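Local coordinates for protein citrate lyase, subunit 1 (Methanosaeta concilii, PDB 6HXI) that probably catalyses, as a subunit of ATP citrate lyase, the ATP-dependent conversion of citrate and coenzyme A into acetyl-CoA and oxaloacetate, at residues N48-L51 with K52-L56. Residues are numbered along the deposited sequence; the frame is centred on the assembly and turned at random.
Sequences NPWL and KTTRL
A short helical turn, 50-53, links helix 41-47 to strand 56-60 in the ATP-grasp part of the chain, and its contact rests on Trp50 and Leu51 meeting Thr54 and Leu56. Two i to i+3 backbone bonds run through the turn: Lys52 N gives to Pro49 O at 3.3 Å, and Thr53 N gives to Trp50 O at 3.3 Å. Both N-H...O angles are near 140°, so the bonds are bent, and the spacing of three residues is that of a 3-10-like turn. Trp50 O takes a second, shorter bond from Thr54 OG1 at 2.7 Å, its donor 26° out of the plane of the Trp50 carbonyl and lying on the opposite face from Thr53 N. The hydroxyl is placed there by chi1 -45°, which sets OG1 beside the Thr54 backbone N. A valine here would probably cost Trp50 O its short hydroxyl bond and leave the exit from the helix less firmly fixed.

Beyond this polar link the chain enters strand 56-60, an inner strand of a four-stranded antiparallel sheet, between strands 106-110 and 74-75, and the contact becomes apolar. Leu56 CD2 lies 3.7 Å from Trp50 CZ3, approaching the indole obliquely, and 4.3 Å from Leu51 CD2. Leu51 CG sits 4.1 Å above one face of that indole, over the outer part of the ring rather than its centre. Leu51 and Leu56 also pack on Trp79 of helix 79-89 and Ile108 of strand 106-110, while Trp50 and Thr54 rest on Pro110.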
# COMPACT_ATOMS: atom_id res chain seq x y z
N ASN C 48 -65.76 -20.66 20.48
CA ASN C 48 -66.22 -21.98 20.92
C ASN C 48 -67.71 -22.18 20.65
O ASN C 48 -68.53 -21.88 21.53
CB ASN C 48 -65.91 -22.21 22.40
CG ASN C 48 -64.52 -21.85 22.82
OD1 ASN C 48 -64.29 -20.83 23.49
ND2 ASN C 48 -63.56 -22.67 22.43
N PRO C 49 -68.10 -22.69 19.46
CA PRO C 49 -69.53 -22.90 19.18
C PRO C 49 -70.13 -23.99 20.07
O PRO C 49 -71.28 -23.85 20.49
CB PRO C 49 -69.56 -23.27 17.69
CG PRO C 49 -68.19 -22.95 17.16
CD PRO C 49 -67.27 -23.11 18.31
N TRP C 50 -69.33 -25.04 20.41
CA TRP C 50 -69.71 -26.17 21.27
C TRP C 50 -70.34 -25.76 22.62
O TRP C 50 -71.11 -26.54 23.18
CB TRP C 50 -68.51 -27.11 21.50
CG TRP C 50 -67.35 -26.47 22.21
CD1 TRP C 50 -66.25 -25.90 21.62
CD2 TRP C 50 -67.17 -26.33 23.63
NE1 TRP C 50 -65.39 -25.43 22.59
CE2 TRP C 50 -65.94 -25.66 23.83
CE3 TRP C 50 -67.93 -26.70 24.75
CZ2 TRP C 50 -65.45 -25.35 25.11
CZ3 TRP C 50 -67.45 -26.39 26.02
CH2 TRP C 50 -66.22 -25.74 26.19
N LEU C 51 -70.00 -24.55 23.14
CA LEU C 51 -70.50 -24.00 24.41
C LEU C 51 -72.03 -24.00 24.48
O LEU C 51 -72.61 -24.48 25.46
CB LEU C 51 -69.99 -22.56 24.63
CG LEU C 51 -68.53 -22.37 25.01
CD1 LEU C 51 -68.11 -20.93 24.83
CD2 LEU C 51 -68.26 -22.79 26.45
N LYS C 52 -72.68 -23.47 23.44
CA LYS C 52 -74.13 -23.31 23.35
C LYS C 52 -74.92 -24.64 23.22
O LYS C 52 -76.09 -24.67 23.60
CB LYS C 52 -74.49 -22.34 22.20
CG LYS C 52 -73.93 -20.93 22.40
CD LYS C 52 -74.30 -19.97 21.27
CE LYS C 52 -75.55 -19.16 21.57
NZ LYS C 52 -75.89 -18.23 20.47
N THR C 53 -74.28 -25.72 22.72
CA THR C 53 -74.92 -27.02 22.47
C THR C 53 -74.45 -28.21 23.36
O THR C 53 -74.83 -29.36 23.10
CB THR C 53 -74.76 -27.38 20.97
OG1 THR C 53 -73.50 -26.90 20.48
CG2 THR C 53 -75.89 -26.83 20.12
N THR C 54 -73.64 -27.95 24.41
CA THR C 54 -73.12 -29.01 25.29
C THR C 54 -73.45 -28.73 26.77
O THR C 54 -73.64 -27.56 27.14
CB THR C 54 -71.59 -29.17 25.07
OG1 THR C 54 -71.31 -29.17 23.67
CG2 THR C 54 -71.01 -30.44 25.70
N ARG C 55 -73.54 -29.80 27.60
CA ARG C 55 -73.74 -29.64 29.05
C ARG C 55 -72.36 -29.31 29.63
O ARG C 55 -71.37 -29.95 29.27
CB ARG C 55 -74.36 -30.89 29.70
CG ARG C 55 -75.85 -31.10 29.39
CD ARG C 55 -76.76 -29.89 29.65
NE ARG C 55 -76.89 -29.56 31.07
CZ ARG C 55 -78.03 -29.25 31.67
NH1 ARG C 55 -79.17 -29.23 30.98
NH2 ARG C 55 -78.06 -28.95 32.96
N LEU C 56 -72.30 -28.27 30.46
CA LEU C 56 -71.07 -27.70 30.98
C LEU C 56 -70.76 -27.94 32.47
O LEU C 56 -71.58 -28.45 33.23
CB LEU C 56 -71.06 -26.18 30.71
CG LEU C 56 -71.44 -25.70 29.31
CD1 LEU C 56 -71.60 -24.23 29.28
CD2 LEU C 56 -70.39 -26.11 28.27